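Local coordinates for regulatory protein SdiA (Escherichia coli, PDB 4LFU), which is a LuxR-type quorum-sensing receptor and transcription factor that binds AI-1 autoinducers and activates cell-division genes of the ftsQAZ cluster, at residues E25-I30 with L168-V173; V46-P51 with K56-T61; E199-M202 with S207-T210. All coordinates share one frame; numbering follows the deposited sequence.

Contact 1: residues E25-I30 with L168-V173; sequences EVYHEI and LNDEIV
Y27 reaches out from helix 23-36 and meets I172 nearly head-on, the two side chains coming from opposite directions. The phenol oxygen, not the ring, does the touching: OH of Y27 sits 3.7 Å from I172 CD1 and equally far from I172 CG2, in the fork between the two branches. The first torsion of Y27 (chi1 -60°) sets the ring beside the backbone N and anti to the carbonyl carbon, which carries the phenol across to the loop; the CA atoms of Y27 and I172 are 11.7 Å apart.

D170 enters the same spot with its carboxylate. Its OD1 stays 4.0 Å from Y27 OH, and a water that donates to OD1 lies between them, although its modelled separation from the phenol is too short to be relied on. The same OD1 accepts the backbone N of I172 at 3.1 Å in an almost straight bond (169°), on the anti side of the carboxylate and somewhat out of its plane. This Asx turn fixes the carboxylate and the I172 backbone relative to each other. The preceding helix residue, V26, takes part more loosely, its CG2 4.2 Å from L168 CD1; V26 also packs on S161 and F17.

N169, with positive phi, is the C-prime residue of the Schellman motif that ends helix 147-167. The contact thus joins helix 23-36 to the loop that leaves helix 147-167 through this motif and then makes an Asx turn, on the side of the sheet covered by these two helices in the autoinducer-binding, GAF-like domain.

Contact 2: residues V46-P51 with K56-T61; sequences VRHPVP and KVAFYT
K56 lays its aliphatic chain alongside H48, both side chains pointing the same way just beyond the paired ends of the two strands. At its root, K56 CB is 4.1 Å from H48 CB and also faces the V50 carbonyl and CD of P51, a proline preceded by a cis peptide bond. CG starts out anti to the backbone N (chi1 -178°), after which bends at chi2 and chi3 fold the chain back over the imidazole. CD is the atom that lands there: it lies 3.7 Å from the ring centroid and only 7° off the normal, a CH-pi contact over the centre of one face. Beyond it, NZ ends 4.3 Å from H48 NE2, close without contact, and its charge would probably disfavour protonation of the ring. H48 CE1 meets A58 CB obliquely, and ND1 makes a weak bond to the V46 carbonyl.

Backbone pairing holds these groups in place. V46 and A58 form an antiparallel hydrogen-bonded pair, with V46 N to A58 O at 2.7 Å and A58 N to V46 O at 2.9 Å; two residues on, H48 N donates to K56 O at 2.8 Å. Between them R47 and V57 make a non-hydrogen-bonded pair, their side chains on the face opposite to V46 and A58. The guanidinium of R47 passes V57 CG2 obliquely and uses NH1 to bind the carbonyl of L83.

Past the strand the chain packs V50 and P51 on Y233 of helix 227-237, and P51 also touches E193 of the second subunit. The arrangement is that of an antiparallel beta hairpin, strands 41-47 and 57-61, with 57-61 as the outermost strand of the autoinducer-binding domain's sheet within this chain.

Contact 3: residues E199-M202 with S207-T210; sequences EIAM and SENT
Helix 197-204 and the start of helix 208-222 approach most closely at A201 and S207, whose CA atoms are 5.3 Å apart, with no hydrogen bond between the two segments. A201 carries the contact with its one methyl group. A201 CB is directed at the first turn of the other helix and rests on backbone there, 3.9 Å from S207 C and 3.9 Å from E208 N, so that it sits against the peptide joining these two residues. The only side-chain partner it finds across the gap is E208, whose CG comes to 4.2 Å from A201 CB. With CG of E208 beside the backbone N (chi1 -86°), this methylene just reaches the A201 methyl, and the rest of the chain runs on extended to carry the carboxylate beyond the contact.

The two helices belong to the predicted helix-turn-helix motif 197-216 of the LuxR-type DNA-binding domain. A201 is the fifth residue of that motif, a position usually held by a small residue where the two helices pack, consistent with the close approach here; the second helix, 208-222, is the probable recognition helix by analogy with the family.

S207 occupies the N-cap position of that helix, its side chain turned away from A201. There S207 OG shares a hydrogen bond with T210 OG1 at 3.1 Å, either hydroxyl being able to donate, and it also lies 3.2 Å from T210 N.

On the first helix, I200 points elsewhere, packing on I187, W190 and T191 of helix 182-192. E199 faces away from S207-T210, and its OE1 accepts from the backbone N of T196, just ahead of helix 197-204.

Contacts 1 and 2 adjoin in the autoinducer-binding domain, their centres 13 Å apart: I172 packs on V46 and A58, and the rings of Y27 and Y60 stack between them. Contact 1 is buried and joins a helix to a loop through side chains, with no direct hydrogen bond across it. Contact 2, partly buried at the sheet edge, instead relies on backbone hydrogen bonds between sequence-near strands. Contact 3 is the smallest, resting on one methyl group in the DNA-binding domain; two of its three touching residues are exposed. Its centre lies about 44 Å from that of contact 1 and 38 Å from that of contact 2.

Contact 1: residues E25-I30 with L168-V173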
ATOM      1  N   GLU A  25       9.506 -12.410  19.993  1.00 40.34           N
ATOM      2  CA  GLU A  25      10.360 -13.147  19.053  1.00 39.82           C
ATOM      3  C   GLU A  25      10.659 -12.315  17.819  1.00 38.39           C
ATOM      4  O   GLU A  25      11.749 -12.412  17.248  1.00 38.43           O
ATOM      5  CB  GLU A  25       9.692 -14.443  18.587  1.00 40.00           C
ATOM      6  CG  GLU A  25       9.665 -15.617  19.562  1.00 41.57           C
ATOM      7  CD  GLU A  25       8.895 -16.806  18.957  1.00 42.28           C
ATOM      8  OE1 GLU A  25       9.435 -17.486  18.049  1.00 45.51           O
ATOM      9  OE2 GLU A  25       7.739 -17.037  19.357  1.00 44.71           O
ATOM     10  N   VAL A  26       9.670 -11.532  17.387  1.00 36.89           N
ATOM     11  CA  VAL A  26       9.827 -10.602  16.258  1.00 35.11           C
ATOM     12  C   VAL A  26      10.814  -9.484  16.638  1.00 34.14           C
ATOM     13  O   VAL A  26      11.786  -9.228  15.908  1.00 33.09           O
ATOM     14  CB  VAL A  26       8.445  -9.990  15.809  1.00 35.26           C
ATOM     15  CG1 VAL A  26       8.632  -9.004  14.712  1.00 34.25           C
ATOM     16  CG2 VAL A  26       7.463 -11.073  15.369  1.00 34.69           C
ATOM     17  N   TYR A  27      10.575  -8.847  17.790  1.00 33.09           N
ATOM     18  CA  TYR A  27      11.439  -7.763  18.269  1.00 33.01           C
ATOM     19  C   TYR A  27      12.861  -8.214  18.553  1.00 33.61           C
ATOM     20  O   TYR A  27      13.812  -7.538  18.175  1.00 33.53           O
ATOM     21  CB  TYR A  27      10.842  -7.053  19.475  1.00 31.94           C
ATOM     22  CG  TYR A  27       9.510  -6.428  19.181  1.00 30.22           C
ATOM     23  CD1 TYR A  27       9.329  -5.613  18.066  1.00 30.64           C
ATOM     24  CD2 TYR A  27       8.437  -6.634  20.020  1.00 29.15           C
ATOM     25  CE1 TYR A  27       8.083  -5.028  17.795  1.00 30.12           C
ATOM     26  CE2 TYR A  27       7.202  -6.065  19.762  1.00 28.90           C
ATOM     27  CZ  TYR A  27       7.031  -5.266  18.649  1.00 30.18           C
ATOM     28  OH  TYR A  27       5.791  -4.695  18.402  1.00 31.88           O
ATOM     29  N   HIS A  28      12.999  -9.385  19.161  1.00 34.72           N
ATOM     30  CA  HIS A  28      14.319  -9.932  19.451  1.00 36.03           C
ATOM     31  C   HIS A  28      15.133 -10.197  18.183  1.00 35.47           C
ATOM     32  O   HIS A  28      16.335  -9.923  18.148  1.00 35.32           O
ATOM     33  CB  HIS A  28      14.216 -11.200  20.318  1.00 37.13           C
ATOM     34  CG  HIS A  28      15.549 -11.795  20.647  1.00 40.89           C
ATOM     35  ND1 HIS A  28      16.050 -12.906  19.995  1.00 44.93           N
ATOM     36  CD2 HIS A  28      16.506 -11.407  21.526  1.00 42.71           C
ATOM     37  CE1 HIS A  28      17.254 -13.182  20.470  1.00 45.91           C
ATOM     38  NE2 HIS A  28      17.553 -12.288  21.399  1.00 45.06           N
ATOM     39  N   GLU A  29      14.476 -10.723  17.147  1.00 35.18           N
ATOM     40  CA  GLU A  29      15.114 -10.976  15.854  1.00 34.80           C
ATOM     41  C   GLU A  29      15.543  -9.691  15.153  1.00 35.23           C
ATOM     42  O   GLU A  29      16.603  -9.660  14.530  1.00 35.28           O
ATOM     43  CB  GLU A  29      14.198 -11.813  14.948  1.00 35.02           C
ATOM     44  CG  GLU A  29      14.835 -12.317  13.629  1.00 35.59           C
ATOM     45  CD  GLU A  29      16.119 -13.128  13.841  1.00 37.83           C
ATOM     46  OE1 GLU A  29      16.154 -13.972  14.770  1.00 39.78           O
ATOM     47  OE2 GLU A  29      17.099 -12.924  13.082  1.00 38.57           O
ATOM     48  N   ILE A  30      14.728  -8.634  15.247  1.00 35.90           N
ATOM     49  CA  ILE A  30      15.097  -7.327  14.681  1.00 36.58           C
ATOM     50  C   ILE A  30      16.309  -6.751  15.403  1.00 36.88           C
ATOM     51  O   ILE A  30      17.229  -6.256  14.752  1.00 36.15           O
ATOM     52  CB  ILE A  30      13.954  -6.296  14.716  1.00 36.73           C
ATOM     53  CG1 ILE A  30      12.865  -6.670  13.701  1.00 37.56           C
ATOM     54  CG2 ILE A  30      14.503  -4.873  14.466  1.00 35.27           C
ATOM     55  CD1 ILE A  30      11.516  -6.011  14.005  1.00 38.20           C
ATOM     56  N   LEU A 168      -0.023 -12.044  14.054  1.00 38.10           N
ATOM     57  CA  LEU A 168      -0.144 -12.195  15.506  1.00 37.68           C
ATOM     58  C   LEU A 168      -1.104 -11.183  16.111  1.00 37.99           C
ATOM     59  O   LEU A 168      -1.132 -11.003  17.330  1.00 38.14           O
ATOM     60  CB  LEU A 168       1.233 -12.078  16.177  1.00 37.52           C
ATOM     61  CG  LEU A 168       2.308 -13.091  15.744  1.00 38.31           C
ATOM     62  CD1 LEU A 168       3.687 -12.780  16.301  1.00 37.61           C
ATOM     63  CD2 LEU A 168       1.911 -14.492  16.154  1.00 39.66           C
ATOM     64  N   ASN A 169      -1.893 -10.523  15.260  1.00 38.31           N
ATOM     65  CA  ASN A 169      -2.902  -9.544  15.691  1.00 38.63           C
ATOM     66  C   ASN A 169      -2.406  -8.470  16.685  1.00 38.51           C
ATOM     67  O   ASN A 169      -3.167  -7.997  17.546  1.00 38.07           O
ATOM     68  CB  ASN A 169      -4.149 -10.259  16.226  1.00 39.25           C
ATOM     69  CG  ASN A 169      -5.405  -9.407  16.106  1.00 41.71           C
ATOM     70  OD1 ASN A 169      -5.763  -8.954  15.011  1.00 43.85           O
ATOM     71  ND2 ASN A 169      -6.082  -9.178  17.239  1.00 43.06           N
ATOM     72  N   ASP A 170      -1.135  -8.066  16.533  1.00 38.22           N
ATOM     73  CA  ASP A 170      -0.503  -7.079  17.418  1.00 36.88           C
ATOM     74  C   ASP A 170      -1.024  -5.634  17.295  1.00 36.40           C
ATOM     75  O   ASP A 170      -1.333  -5.156  16.196  1.00 35.49           O
ATOM     76  CB  ASP A 170       1.010  -7.111  17.272  1.00 36.99           C
ATOM     77  CG  ASP A 170       1.706  -6.630  18.530  1.00 37.73           C
ATOM     78  OD1 ASP A 170       1.874  -5.405  18.701  1.00 36.48           O
ATOM     79  OD2 ASP A 170       2.061  -7.486  19.365  1.00 40.67           O
ATOM     80  N   GLU A 171      -1.110  -4.976  18.452  1.00 35.41           N
ATOM     81  CA  GLU A 171      -1.673  -3.636  18.630  1.00 36.54           C
ATOM     82  C   GLU A 171      -0.867  -2.567  17.872  1.00 34.94           C
ATOM     83  O   GLU A 171      -1.401  -1.513  17.498  1.00 34.55           O
ATOM     84  CB  GLU A 171      -1.695  -3.289  20.132  1.00 36.08           C
ATOM     85  CG  GLU A 171      -0.302  -3.519  20.773  1.00 39.59           C
ATOM     86  CD  GLU A 171      -0.172  -3.111  22.237  1.00 40.65           C
ATOM     87  OE1 GLU A 171       0.900  -3.411  22.811  1.00 46.60           O
ATOM     88  OE2 GLU A 171      -1.105  -2.493  22.813  1.00 47.46           O
ATOM     89  N   ILE A 172       0.418  -2.854  17.666  1.00 33.80           N
ATOM     90  CA  ILE A 172       1.322  -1.949  16.981  1.00 32.32           C
ATOM     91  C   ILE A 172       0.861  -1.715  15.537  1.00 32.11           C
ATOM     92  O   ILE A 172       0.962  -0.588  15.041  1.00 31.91           O
ATOM     93  CB  ILE A 172       2.812  -2.409  17.070  1.00 32.22           C
ATOM     94  CG1 ILE A 172       3.747  -1.205  16.871  1.00 32.37           C
ATOM     95  CG2 ILE A 172       3.111  -3.611  16.132  1.00 32.10           C
ATOM     96  CD1 ILE A 172       5.227  -1.529  16.671  1.00 30.93           C
ATOM     97  N   VAL A 173       0.321  -2.756  14.898  1.00 31.10           N
ATOM     98  CA  VAL A 173      -0.050  -2.705  13.483  1.00 31.36           C
ATOM     99  C   VAL A 173      -1.552  -2.770  13.147  1.00 31.92           C
ATOM    100  O   VAL A 173      -1.933  -2.441  12.022  1.00 31.83           O
ATOM    101  CB  VAL A 173       0.660  -3.808  12.654  1.00 31.18           C
ATOM    102  CG1 VAL A 173       2.035  -3.399  12.292  1.00 31.39           C
ATOM    103  CG2 VAL A 173       0.671  -5.144  13.394  1.00 30.81           C
TER
HETATM  104  O   HOH W   1       4.174  -4.380  20.205  1.00 33.40           O

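Contact 2: residues V46-P51 with K56-T61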
ATOM      1  N   VAL A  46       4.762   2.726  13.556  1.00 27.29           N
ATOM      2  CA  VAL A  46       3.654   2.492  12.643  1.00 26.47           C
ATOM      3  C   VAL A  46       2.708   3.666  12.752  1.00 26.10           C
ATOM      4  O   VAL A  46       2.125   3.870  13.820  1.00 25.45           O
ATOM      5  CB  VAL A  46       2.935   1.121  12.972  1.00 26.47           C
ATOM      6  CG1 VAL A  46       1.781   0.862  12.032  1.00 25.08           C
ATOM      7  CG2 VAL A  46       3.937  -0.048  12.910  1.00 25.70           C
ATOM      8  N   ARG A  47       2.597   4.443  11.671  1.00 25.42           N
ATOM      9  CA  ARG A  47       1.594   5.500  11.539  1.00 27.19           C
ATOM     10  C   ARG A  47       0.317   4.873  10.968  1.00 26.29           C
ATOM     11  O   ARG A  47       0.267   4.477   9.803  1.00 24.11           O
ATOM     12  CB  ARG A  47       2.054   6.693  10.618  1.00 27.28           C
ATOM     13  CG  ARG A  47       3.576   7.042  10.615  1.00 31.13           C
ATOM     14  CD  ARG A  47       3.947   8.446   9.962  1.00 31.04           C
ATOM     15  NE  ARG A  47       3.459   9.519  10.833  1.00 39.15           N
ATOM     16  CZ  ARG A  47       4.090  10.655  11.130  1.00 41.28           C
ATOM     17  NH1 ARG A  47       5.285  10.942  10.621  1.00 43.93           N
ATOM     18  NH2 ARG A  47       3.504  11.518  11.956  1.00 43.57           N
ATOM     19  N   HIS A  48      -0.697   4.770  11.818  1.00 27.09           N
ATOM     20  CA  HIS A  48      -1.985   4.218  11.437  1.00 28.23           C
ATOM     21  C   HIS A  48      -2.765   5.172  10.525  1.00 28.74           C
ATOM     22  O   HIS A  48      -2.616   6.392  10.628  1.00 28.31           O
ATOM     23  CB  HIS A  48      -2.791   3.872  12.684  1.00 28.30           C
ATOM     24  CG  HIS A  48      -2.267   2.674  13.414  1.00 29.61           C
ATOM     25  ND1 HIS A  48      -0.996   2.625  13.954  1.00 29.93           N
ATOM     26  CD2 HIS A  48      -2.844   1.483  13.705  1.00 30.16           C
ATOM     27  CE1 HIS A  48      -0.813   1.456  14.540  1.00 30.11           C
ATOM     28  NE2 HIS A  48      -1.919   0.746  14.406  1.00 30.87           N
ATOM     29  N   PRO A  49      -3.589   4.619   9.616  1.00 28.71           N
ATOM     30  CA  PRO A  49      -4.361   5.461   8.715  1.00 29.04           C
ATOM     31  C   PRO A  49      -5.456   6.255   9.450  1.00 29.70           C
ATOM     32  O   PRO A  49      -5.909   7.272   8.945  1.00 31.00           O
ATOM     33  CB  PRO A  49      -4.984   4.452   7.759  1.00 28.17           C
ATOM     34  CG  PRO A  49      -5.165   3.252   8.587  1.00 29.04           C
ATOM     35  CD  PRO A  49      -3.876   3.193   9.394  1.00 29.04           C
ATOM     36  N   VAL A  50      -5.878   5.783  10.624  1.00 30.67           N
ATOM     37  CA  VAL A  50      -6.991   6.380  11.391  1.00 31.17           C
ATOM     38  C   VAL A  50      -6.599   6.429  12.865  1.00 32.42           C
ATOM     39  O   VAL A  50      -5.791   5.603  13.302  1.00 32.69           O
ATOM     40  CB  VAL A  50      -8.316   5.556  11.248  1.00 30.84           C
ATOM     41  CG1 VAL A  50      -8.861   5.620   9.830  1.00 29.93           C
ATOM     42  CG2 VAL A  50      -8.114   4.124  11.650  1.00 29.94           C
ATOM     43  N   PRO A  51      -7.159   7.388  13.645  1.00 33.55           N
ATOM     44  CA  PRO A  51      -8.101   8.474  13.280  1.00 34.02           C
ATOM     45  C   PRO A  51      -7.462   9.487  12.314  1.00 34.44           C
ATOM     46  O   PRO A  51      -6.239   9.699  12.375  1.00 34.18           O
ATOM     47  CB  PRO A  51      -8.423   9.142  14.628  1.00 34.04           C
ATOM     48  CG  PRO A  51      -8.022   8.159  15.661  1.00 34.38           C
ATOM     49  CD  PRO A  51      -6.836   7.425  15.081  1.00 33.31           C
ATOM     50  N   LYS A  56      -2.891   7.760  15.017  1.00 36.30           N
ATOM     51  CA  LYS A  56      -2.160   7.002  15.991  1.00 35.03           C
ATOM     52  C   LYS A  56      -0.777   6.605  15.440  1.00 33.51           C
ATOM     53  O   LYS A  56      -0.663   6.160  14.290  1.00 32.63           O
ATOM     54  CB  LYS A  56      -2.971   5.764  16.347  1.00 35.49           C
ATOM     55  CG  LYS A  56      -2.340   4.886  17.404  1.00 37.14           C
ATOM     56  CD  LYS A  56      -2.679   3.414  17.192  1.00 41.53           C
ATOM     57  CE  LYS A  56      -3.974   3.020  17.857  1.00 43.45           C
ATOM     58  NZ  LYS A  56      -3.984   1.538  18.109  1.00 46.12           N
ATOM     59  N   VAL A  57       0.253   6.802  16.267  1.00 31.80           N
ATOM     60  CA  VAL A  57       1.592   6.288  16.016  1.00 30.29           C
ATOM     61  C   VAL A  57       1.980   5.293  17.105  1.00 29.75           C
ATOM     62  O   VAL A  57       2.014   5.625  18.279  1.00 30.13           O
ATOM     63  CB  VAL A  57       2.641   7.410  15.942  1.00 30.45           C
ATOM     64  CG1 VAL A  57       4.049   6.824  15.740  1.00 28.65           C
ATOM     65  CG2 VAL A  57       2.291   8.373  14.820  1.00 30.40           C
ATOM     66  N   ALA A  58       2.260   4.052  16.722  1.00 28.56           N
ATOM     67  CA  ALA A  58       2.591   3.049  17.698  1.00 27.27           C
ATOM     68  C   ALA A  58       4.014   2.609  17.414  1.00 26.91           C
ATOM     69  O   ALA A  58       4.441   2.598  16.267  1.00 26.32           O
ATOM     70  CB  ALA A  58       1.614   1.903  17.624  1.00 27.38           C
ATOM     71  N   PHE A  59       4.766   2.300  18.461  1.00 26.43           N
ATOM     72  CA  PHE A  59       6.190   1.997  18.303  1.00 26.61           C
ATOM     73  C   PHE A  59       6.710   0.888  19.222  1.00 26.57           C
ATOM     74  O   PHE A  59       6.082   0.524  20.203  1.00 25.21           O
ATOM     75  CB  PHE A  59       7.036   3.263  18.498  1.00 26.55           C
ATOM     76  CG  PHE A  59       6.998   3.800  19.895  1.00 27.59           C
ATOM     77  CD1 PHE A  59       5.935   4.590  20.320  1.00 26.98           C
ATOM     78  CD2 PHE A  59       8.037   3.532  20.782  1.00 28.56           C
ATOM     79  CE1 PHE A  59       5.903   5.078  21.613  1.00 30.07           C
ATOM     80  CE2 PHE A  59       8.021   4.037  22.081  1.00 28.54           C
ATOM     81  CZ  PHE A  59       6.967   4.805  22.499  1.00 27.99           C
ATOM     82  N   TYR A  60       7.875   0.362  18.866  1.00 27.20           N
ATOM     83  CA  TYR A  60       8.631  -0.507  19.742  1.00 27.32           C
ATOM     84  C   TYR A  60      10.098  -0.334  19.448  1.00 26.72           C
ATOM     85  O   TYR A  60      10.546  -0.418  18.295  1.00 25.53           O
ATOM     86  CB  TYR A  60       8.238  -1.973  19.552  1.00 28.64           C
ATOM     87  CG  TYR A  60       8.525  -2.825  20.766  1.00 29.39           C
ATOM     88  CD1 TYR A  60       7.557  -2.998  21.764  1.00 30.50           C
ATOM     89  CD2 TYR A  60       9.756  -3.452  20.922  1.00 30.38           C
ATOM     90  CE1 TYR A  60       7.812  -3.775  22.874  1.00 31.49           C
ATOM     91  CE2 TYR A  60      10.025  -4.240  22.031  1.00 30.53           C
ATOM     92  CZ  TYR A  60       9.056  -4.398  22.998  1.00 31.44           C
ATOM     93  OH  TYR A  60       9.327  -5.171  24.111  1.00 31.50           O
ATOM     94  N   THR A  61      10.864  -0.115  20.507  1.00 26.56           N
ATOM     95  CA  THR A  61      12.243   0.274  20.339  1.00 26.90           C
ATOM     96  C   THR A  61      13.090  -0.320  21.454  1.00 26.74           C
ATOM     97  O   THR A  61      12.550  -0.697  22.506  1.00 26.04           O
ATOM     98  CB  THR A  61      12.345   1.840  20.240  1.00 27.06           C
ATOM     99  OG1 THR A  61      13.675   2.207  19.868  1.00 30.05           O
ATOM    100  CG2 THR A  61      11.997   2.506  21.538  1.00 27.38           C
TER

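Contact 3: residues E199-M202 with S207-T210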
ATOM      1  N   GLU A 199     -31.873   6.047  -2.850  1.00 36.71           N
ATOM      2  CA  GLU A 199     -31.217   5.553  -4.050  1.00 37.00           C
ATOM      3  C   GLU A 199     -30.668   4.142  -3.860  1.00 36.01           C
ATOM      4  O   GLU A 199     -30.768   3.308  -4.758  1.00 35.31           O
ATOM      5  CB  GLU A 199     -30.097   6.497  -4.480  1.00 36.56           C
ATOM      6  CG  GLU A 199     -30.581   7.764  -5.168  1.00 39.09           C
ATOM      7  CD  GLU A 199     -29.461   8.809  -5.355  1.00 39.69           C
ATOM      8  OE1 GLU A 199     -28.710   9.100  -4.393  1.00 41.13           O
ATOM      9  OE2 GLU A 199     -29.347   9.356  -6.479  1.00 44.63           O
ATOM     10  N   ILE A 200     -30.077   3.887  -2.695  1.00 35.41           N
ATOM     11  CA  ILE A 200     -29.598   2.550  -2.365  1.00 35.02           C
ATOM     12  C   ILE A 200     -30.765   1.537  -2.304  1.00 35.44           C
ATOM     13  O   ILE A 200     -30.625   0.403  -2.746  1.00 35.10           O
ATOM     14  CB  ILE A 200     -28.727   2.551  -1.055  1.00 35.04           C
ATOM     15  CG1 ILE A 200     -27.496   3.459  -1.256  1.00 34.21           C
ATOM     16  CG2 ILE A 200     -28.279   1.136  -0.678  1.00 31.28           C
ATOM     17  CD1 ILE A 200     -26.692   3.771   0.008  1.00 34.03           C
ATOM     18  N   ALA A 201     -31.908   1.966  -1.771  1.00 36.50           N
ATOM     19  CA  ALA A 201     -33.118   1.137  -1.703  1.00 37.61           C
ATOM     20  C   ALA A 201     -33.577   0.701  -3.106  1.00 38.65           C
ATOM     21  O   ALA A 201     -33.918  -0.463  -3.315  1.00 38.93           O
ATOM     22  CB  ALA A 201     -34.235   1.876  -0.964  1.00 37.09           C
ATOM     23  N   MET A 202     -33.555   1.629  -4.063  1.00 39.78           N
ATOM     24  CA  MET A 202     -33.876   1.326  -5.465  1.00 40.92           C
ATOM     25  C   MET A 202     -32.832   0.423  -6.140  1.00 40.71           C
ATOM     26  O   MET A 202     -33.185  -0.571  -6.792  1.00 40.89           O
ATOM     27  CB  MET A 202     -34.072   2.616  -6.271  1.00 41.73           C
ATOM     28  CG  MET A 202     -35.235   3.498  -5.804  1.00 46.41           C
ATOM     29  SD  MET A 202     -36.878   2.687  -5.761  1.00 56.06           S
ATOM     30  CE  MET A 202     -37.055   2.061  -7.453  1.00 55.08           C
ATOM     31  N   SER A 207     -36.237  -1.830   1.095  1.00 35.89           N
ATOM     32  CA  SER A 207     -36.799  -0.613   1.648  1.00 36.02           C
ATOM     33  C   SER A 207     -35.713   0.275   2.298  1.00 35.75           C
ATOM     34  O   SER A 207     -34.619  -0.184   2.616  1.00 35.17           O
ATOM     35  CB  SER A 207     -37.877  -0.975   2.668  1.00 35.83           C
ATOM     36  OG  SER A 207     -37.292  -1.526   3.830  1.00 36.43           O
ATOM     37  N   GLU A 208     -36.026   1.550   2.468  1.00 36.39           N
ATOM     38  CA  GLU A 208     -35.159   2.473   3.181  1.00 37.60           C
ATOM     39  C   GLU A 208     -34.918   2.028   4.627  1.00 37.50           C
ATOM     40  O   GLU A 208     -33.826   2.219   5.168  1.00 37.40           O
ATOM     41  CB  GLU A 208     -35.740   3.886   3.152  1.00 38.06           C
ATOM     42  CG  GLU A 208     -35.362   4.661   1.912  1.00 40.61           C
ATOM     43  CD  GLU A 208     -36.085   5.989   1.807  1.00 44.16           C
ATOM     44  OE1 GLU A 208     -35.782   6.886   2.628  1.00 45.56           O
ATOM     45  OE2 GLU A 208     -36.944   6.137   0.892  1.00 44.98           O
ATOM     46  N   ASN A 209     -35.942   1.427   5.232  1.00 37.11           N
ATOM     47  CA  ASN A 209     -35.837   0.843   6.565  1.00 36.53           C
ATOM     48  C   ASN A 209     -34.750  -0.189   6.680  1.00 34.82           C
ATOM     49  O   ASN A 209     -34.030  -0.210   7.666  1.00 34.49           O
ATOM     50  CB  ASN A 209     -37.156   0.206   6.970  1.00 37.38           C
ATOM     51  CG  ASN A 209     -38.063   1.182   7.627  1.00 41.55           C
ATOM     52  OD1 ASN A 209     -37.872   1.530   8.800  1.00 47.96           O
ATOM     53  ND2 ASN A 209     -39.053   1.658   6.889  1.00 44.97           N
ATOM     54  N   THR A 210     -34.661  -1.053   5.672  1.00 33.52           N
ATOM     55  CA  THR A 210     -33.627  -2.079   5.592  1.00 32.16           C
ATOM     56  C   THR A 210     -32.235  -1.458   5.463  1.00 31.36           C
ATOM     57  O   THR A 210     -31.312  -1.861   6.190  1.00 30.94           O
ATOM     58  CB  THR A 210     -33.887  -3.037   4.407  1.00 32.40           C
ATOM     59  OG1 THR A 210     -35.187  -3.628   4.555  1.00 32.80           O
ATOM     60  CG2 THR A 210     -32.824  -4.142   4.330  1.00 31.18           C
TER